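Uronate isomerase (Caulobacter crescentus, PDB 2Q01) catalyses the interconversion of D-glucuronate and D-fructuronate, and of D-galacturonate and D-tagaturonate, in the pentose and glucuronate interconversion pathway. Local coordinates at the potassium ion site and the interface of chains A and B. Coordinates in Å, arbitrary orientation; residue numbers count along the deposited sequence, not the author numbering. Chains: chain A/B, Uronate isomerase.

Contact 1: the potassium ion site. Residues chain A 375, 378-382, 407, 411; chain B 72, 75-76, 316. With K (potassium ion), chain C.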
loop_
_atom_site.group_PDB
_atom_site.type_symbol
_atom_site.label_atom_id
_atom_site.label_comp_id
_atom_site.label_asym_id
_atom_site.label_seq_id
_atom_site.Cartn_x
_atom_site.Cartn_y
_atom_site.Cartn_z
ATOM N N ALA A 375 16.307 -0.700 7.961
ATOM C CA ALA A 375 16.744 0.245 9.003
ATOM C C ALA A 375 16.664 -0.319 10.414
ATOM O O ALA A 375 17.457 0.062 11.274
ATOM C CB ALA A 375 15.982 1.545 8.927
ATOM N N TYR A 378 20.297 -2.887 10.091
ATOM C CA TYR A 378 21.653 -2.449 9.752
ATOM C C TYR A 378 22.044 -1.220 10.551
ATOM O O TYR A 378 21.307 -0.232 10.542
ATOM C CB TYR A 378 21.777 -2.147 8.257
ATOM C CG TYR A 378 21.885 -3.368 7.385
ATOM C CD1 TYR A 378 20.779 -3.859 6.697
ATOM C CD2 TYR A 378 23.096 -4.036 7.247
ATOM C CE1 TYR A 378 20.880 -4.985 5.887
ATOM C CE2 TYR A 378 23.205 -5.161 6.452
ATOM C CZ TYR A 378 22.096 -5.630 5.775
ATOM O OH TYR A 378 22.214 -6.745 4.983
ATOM N N PRO A 379 23.195 -1.271 11.251
ATOM C CA PRO A 379 23.762 -0.167 12.036
ATOM C C PRO A 379 23.901 1.159 11.284
ATOM O O PRO A 379 23.808 2.216 11.905
ATOM C CB PRO A 379 25.142 -0.689 12.423
ATOM C CG PRO A 379 24.988 -2.159 12.433
ATOM C CD PRO A 379 24.029 -2.484 11.344
ATOM N N VAL A 380 24.095 1.097 9.966
ATOM C CA VAL A 380 24.329 2.288 9.130
ATOM C C VAL A 380 23.072 3.016 8.615
ATOM O O VAL A 380 23.130 4.214 8.324
ATOM C CB VAL A 380 25.255 1.967 7.917
ATOM C CG1 VAL A 380 26.632 1.633 8.380
ATOM C CG2 VAL A 380 24.705 0.815 7.088
ATOM N N LEU A 381 21.953 2.296 8.512
ATOM C CA LEU A 381 20.738 2.797 7.852
ATOM C C LEU A 381 19.783 3.557 8.776
ATOM O O LEU A 381 19.613 3.188 9.948
ATOM C CB LEU A 381 19.990 1.624 7.226
ATOM C CG LEU A 381 20.148 1.286 5.741
ATOM C CD1 LEU A 381 21.489 1.696 5.141
ATOM C CD2 LEU A 381 19.880 -0.195 5.541
ATOM N N LYS A 382 19.141 4.593 8.248
ATOM C CA LYS A 382 18.172 5.387 9.003
ATOM C C LYS A 382 17.096 5.821 8.020
ATOM O O LYS A 382 17.354 5.910 6.823
ATOM C CB LYS A 382 18.855 6.621 9.592
ATOM C CG LYS A 382 18.549 6.917 11.049
ATOM C CD LYS A 382 19.480 6.147 11.966
ATOM C CE LYS A 382 19.754 6.888 13.264
ATOM N NZ LYS A 382 20.568 6.060 14.203
ATOM N N ALA A 407 11.106 -0.515 12.776
ATOM C CA ALA A 407 12.284 0.333 12.857
ATOM C C ALA A 407 12.367 1.088 14.183
ATOM O O ALA A 407 13.458 1.374 14.665
ATOM C CB ALA A 407 12.294 1.309 11.703
ATOM N N ASN A 411 15.348 4.899 14.814
ATOM C CA ASN A 411 15.898 4.595 13.502
ATOM C C ASN A 411 15.341 5.543 12.447
ATOM O O ASN A 411 15.538 5.350 11.248
ATOM C CB ASN A 411 15.628 3.141 13.146
ATOM C CG ASN A 411 16.611 2.196 13.804
ATOM O OD1 ASN A 411 17.772 2.556 13.992
ATOM N ND2 ASN A 411 16.185 0.971 14.103
ATOM N N MET B 72 16.824 -4.814 16.797
ATOM C CA MET B 72 16.798 -3.409 17.214
ATOM C C MET B 72 18.097 -2.981 17.866
ATOM O O MET B 72 18.617 -1.908 17.572
ATOM C CB MET B 72 15.668 -3.131 18.215
ATOM C CG MET B 72 14.376 -2.555 17.654
ATOM S SD MET B 72 14.400 -0.942 16.841
ATOM C CE MET B 72 15.750 -0.094 17.619
ATOM N N SER B 75 20.837 -2.997 15.412
ATOM C CA SER B 75 20.555 -1.848 14.574
ATOM C C SER B 75 21.047 -0.532 15.160
ATOM O O SER B 75 21.126 0.467 14.440
ATOM C CB SER B 75 19.053 -1.759 14.283
ATOM O OG SER B 75 18.376 -0.940 15.225
ATOM N N GLN B 76 21.361 -0.522 16.451
ATOM C CA GLN B 76 21.723 0.713 17.134
ATOM C C GLN B 76 23.163 0.718 17.653
ATOM O O GLN B 76 23.560 1.619 18.395
ATOM C CB GLN B 76 20.717 1.005 18.249
ATOM C CG GLN B 76 19.382 1.544 17.739
ATOM C CD GLN B 76 19.401 3.051 17.507
ATOM O OE1 GLN B 76 19.997 3.809 18.278
ATOM N NE2 GLN B 76 18.739 3.490 16.449
ATOM N N HIS B 316 20.274 -11.769 4.408
ATOM C CA HIS B 316 20.606 -10.555 3.663
ATOM C C HIS B 316 21.961 -9.975 4.076
ATOM O O HIS B 316 22.699 -9.458 3.238
ATOM C CB HIS B 316 19.495 -9.528 3.862
ATOM C CG HIS B 316 19.575 -8.356 2.945
ATOM N ND1 HIS B 316 20.255 -7.202 3.269
ATOM C CD2 HIS B 316 19.054 -8.153 1.713
ATOM C CE1 HIS B 316 20.148 -6.336 2.276
ATOM N NE2 HIS B 316 19.425 -6.889 1.320
HETATM K K K C . 19.755 1.619 12.043
HETATM O O HOH W 1 21.275 3.429 13.196
#

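Contact 2: the interface of chains A and B. Residues chain A 339, 368-370, 373; chain B 332-335, 362, 389-390.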
loop_
_atom_site.group_PDB
_atom_site.type_symbol
_atom_site.label_atom_id
_atom_site.label_comp_id
_atom_site.label_asym_id
_atom_site.label_seq_id
_atom_site.Cartn_x
_atom_site.Cartn_y
_atom_site.Cartn_z
ATOM N N VAL A 339 15.994 -3.795 -1.362
ATOM C CA VAL A 339 16.539 -5.035 -0.779
ATOM C C VAL A 339 17.726 -5.578 -1.576
ATOM O O VAL A 339 18.793 -5.805 -1.009
ATOM C CB VAL A 339 15.442 -6.139 -0.578
ATOM C CG1 VAL A 339 15.987 -7.339 0.178
ATOM C CG2 VAL A 339 14.262 -5.591 0.176
ATOM N N SER A 368 6.866 -0.524 5.124
ATOM C CA SER A 368 6.731 -1.695 5.993
ATOM C C SER A 368 7.421 -2.931 5.423
ATOM O O SER A 368 7.821 -3.825 6.176
ATOM C CB SER A 368 5.254 -1.998 6.275
ATOM O OG SER A 368 4.551 -2.280 5.075
ATOM N N ARG A 369 7.564 -2.972 4.100
ATOM C CA ARG A 369 8.123 -4.136 3.425
ATOM C C ARG A 369 9.644 -4.155 3.447
ATOM O O ARG A 369 10.239 -5.181 3.741
ATOM C CB ARG A 369 7.633 -4.217 1.981
ATOM C CG ARG A 369 7.703 -5.622 1.391
ATOM C CD ARG A 369 7.908 -5.619 -0.122
ATOM N NE ARG A 369 6.864 -4.891 -0.843
ATOM C CZ ARG A 369 7.068 -3.814 -1.601
ATOM N NH1 ARG A 369 8.287 -3.317 -1.767
ATOM N NH2 ARG A 369 6.043 -3.235 -2.208
ATOM N N GLU A 370 10.276 -3.028 3.130
ATOM C CA GLU A 370 11.725 -3.011 2.915
ATOM C C GLU A 370 12.466 -2.035 3.822
ATOM O O GLU A 370 13.400 -2.426 4.512
ATOM C CB GLU A 370 12.057 -2.718 1.441
ATOM C CG GLU A 370 11.251 -3.546 0.424
ATOM C CD GLU A 370 11.707 -3.352 -1.005
ATOM O OE1 GLU A 370 12.693 -2.618 -1.228
ATOM O OE2 GLU A 370 11.086 -3.947 -1.911
ATOM N N PRO A 373 12.264 -2.881 7.854
ATOM C CA PRO A 373 13.126 -4.043 8.114
ATOM C C PRO A 373 14.632 -3.841 7.866
ATOM O O PRO A 373 15.445 -4.399 8.600
ATOM C CB PRO A 373 12.543 -5.120 7.193
ATOM C CG PRO A 373 11.123 -4.725 7.031
ATOM C CD PRO A 373 11.188 -3.242 6.907
ATOM N N ILE B 332 14.879 -10.117 5.120
ATOM C CA ILE B 332 14.123 -8.943 4.698
ATOM C C ILE B 332 13.049 -9.369 3.692
ATOM O O ILE B 332 13.322 -10.181 2.819
ATOM C CB ILE B 332 15.076 -7.870 4.056
ATOM C CG1 ILE B 332 16.366 -7.678 4.874
ATOM C CG2 ILE B 332 14.371 -6.535 3.845
ATOM C CD1 ILE B 332 16.186 -7.130 6.314
ATOM N N PRO B 333 11.807 -8.861 3.836
ATOM C CA PRO B 333 10.750 -9.154 2.862
ATOM C C PRO B 333 11.046 -8.674 1.447
ATOM O O PRO B 333 11.758 -7.688 1.254
ATOM C CB PRO B 333 9.549 -8.380 3.405
ATOM C CG PRO B 333 9.817 -8.222 4.840
ATOM C CD PRO B 333 11.294 -8.036 4.944
ATOM N N MET B 334 10.487 -9.388 0.478
ATOM C CA MET B 334 10.603 -9.047 -0.937
ATOM C C MET B 334 9.224 -8.771 -1.506
ATOM O O MET B 334 8.222 -9.251 -0.966
ATOM C CB MET B 334 11.205 -10.211 -1.722
ATOM C CG MET B 334 12.635 -10.543 -1.392
ATOM S SD MET B 334 13.290 -11.806 -2.493
ATOM C CE MET B 334 12.490 -13.277 -1.873
ATOM N N ARG B 335 9.187 -8.011 -2.598
ATOM C CA ARG B 335 7.986 -7.817 -3.392
ATOM C C ARG B 335 7.571 -9.192 -3.925
ATOM O O ARG B 335 8.383 -9.896 -4.524
ATOM C CB ARG B 335 8.299 -6.832 -4.520
ATOM C CG ARG B 335 7.279 -6.733 -5.645
ATOM C CD ARG B 335 7.635 -5.583 -6.581
ATOM N NE ARG B 335 9.066 -5.551 -6.887
ATOM C CZ ARG B 335 9.733 -4.477 -7.308
ATOM N NH1 ARG B 335 9.111 -3.316 -7.483
ATOM N NH2 ARG B 335 11.032 -4.568 -7.552
ATOM N N LEU B 362 4.442 -11.389 3.028
ATOM C CA LEU B 362 5.290 -10.399 3.673
ATOM C C LEU B 362 5.098 -9.072 2.943
ATOM O O LEU B 362 5.633 -8.035 3.338
ATOM C CB LEU B 362 6.747 -10.848 3.593
ATOM C CG LEU B 362 7.522 -11.249 4.852
ATOM C CD1 LEU B 362 6.626 -11.519 6.029
ATOM C CD2 LEU B 362 8.458 -12.431 4.576
ATOM N N PHE B 389 6.728 -9.242 10.427
ATOM C CA PHE B 389 6.823 -7.812 10.699
ATOM C C PHE B 389 5.439 -7.175 10.783
ATOM O O PHE B 389 5.269 -6.117 11.397
ATOM C CB PHE B 389 7.645 -7.115 9.607
ATOM C CG PHE B 389 9.036 -7.662 9.452
ATOM C CD1 PHE B 389 9.335 -8.580 8.447
ATOM C CD2 PHE B 389 10.049 -7.266 10.318
ATOM C CE1 PHE B 389 10.617 -9.089 8.314
ATOM C CE2 PHE B 389 11.338 -7.767 10.187
ATOM C CZ PHE B 389 11.625 -8.676 9.184
ATOM N N HIS B 390 4.462 -7.828 10.152
ATOM C CA HIS B 390 3.088 -7.340 10.104
ATOM C C HIS B 390 2.211 -8.010 11.161
ATOM O O HIS B 390 1.020 -7.744 11.255
ATOM C CB HIS B 390 2.512 -7.531 8.705
ATOM C CG HIS B 390 3.463 -7.165 7.607
ATOM N ND1 HIS B 390 3.932 -5.882 7.425
ATOM C CD2 HIS B 390 4.035 -7.915 6.635
ATOM C CE1 HIS B 390 4.751 -5.857 6.389
ATOM N NE2 HIS B 390 4.830 -7.077 5.892
#

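Contact 1: the potassium ion site
The potassium ion between chains A and B looks structural: neutral oxygens, mostly backbone carbonyls of both subunits, hold it, and no sugar or other ligand is bound there. It may have come from the crystallisation medium. K is held in a distorted six-coordinate shell by A:Leu381 O at 2.6 Å, a water, the carbonyls of A:Ala375 and A:Tyr378, and, from the other chain, B:Ser75 O at 3.0 Å. The amide oxygen A:Asn411 OD1, 2.9 Å from K, adds a side-chain ligand. With CG anti to its carbonyl carbon (chi1 -80°), A:Asn411 meets B:Gln76 tip to tip, the two amide planes 41° apart. B:Gln76 NE2 donates to A:Asn411 OD1 over 2.8 Å from above the carbonyl plane, so ion and N-H share one oxygen. The other end of the amide is fixed too: ND2 gives a nearly straight bond (172° at H) to B:Ser75 OG, lying in the amide plane, and another to a lone pair of A:Ala407 O. B:Ser75 OG in turn donates to B:Met72 O at 2.6 Å, so the hydroxyl is itself anchored, which should help hold the amide's rotation. The bound water also bonds to A:Lys382 NZ at 2.9 Å, so that water would separate the lysine's likely positive charge from the ion. Farther out, the side chains of A:Tyr378 and B:His316 cross at about a right angle, the phenol A:Tyr378 OH hydrogen-bonding at 2.6 Å to B:His316 ND1, which lies at the tyrosine ring's edge, in its plane. The ion sits where helix 366-375 of chain A ends and the following turn enters strand 381-383, capped by the segment just after helix 67-74 of chain B.

Contact 2: the interface of chains A and B
Helix 366-375 of chain A packs against strand 332-333 and the 3-10 helix 388-390 of chain B in this uronate isomerase of the metallo-dependent hydrolase superfamily. The patch is part of the A-B interface of the deposited assembly, which is not an exact two-fold and may or may not be the form in solution; no polar pair links the chains here, so it appears to rest on packing. B:Pro333 is the central piece. Its ring lies against the helix backbone, B:Pro333 CG 3.3 Å from the carbonyl A:Arg369 O, while B:Pro333 CD meets A:Pro373 CB at 3.9 Å, the two prolines crossing obliquely. Next to B:Pro333, the ring of B:Phe389 turns a face to A:Pro373, whose CG stands 4.2 Å above the plane over the ring centre. B:Ile332 extends the apolar strip. Its CG1 branch stands anti to the carbonyl carbon (chi1 -44°) and carries CD1 to A:Pro373 O, whereas B:Ile332 CG2 touches A:Val339 CG2 at 3.8 Å as the two side chains slide past each other in opposite directions. A:Arg369 leaves the helix with CG anti to the backbone N (chi1 -157°) and runs alongside B:Pro333 in the opposite sense. A:Arg369 CD reaches the backbone of B:Met334 and B:Arg335, 3.7 Å from B:Arg335 N. The bend at chi3 (-58°) then brings the guanidinium back to its own chain, where A:Arg369 NH1 forms a salt bridge with A:Glu370 OE2 at 2.9 Å, meeting it from above the carboxylate plane. This pairing would offset the arginine charge beside B:Arg335, whose side chain is poorly ordered. At the other end, the edge of the B:His390 imidazole faces A:Ser368 CB, with B:His390 CE1 3.9 Å away. The ring is steadied within chain B by B:His390 NE2, which donates to B:Leu362 O from above that carbonyl's plane at 2.8 Å.

About 14 Å separates the C-alpha centres of contact 1 and contact 2, and helix 366-375 of chain A serves both. Contact 2 uses side chains and backbone carbonyls between A:Ser368 and A:Pro373, whereas A:Ala375, at the end of the same helix, turns its carbonyl to the ion of contact 1. Chain B answers with separate stretches of sequence, so one helix of chain A is held by several parts of its neighbour. The polar, ion-centred joint and the apolar patch thus lie side by side along one subunit boundary, and could together fix how neighbouring copies are set in the three-copy deposited assembly.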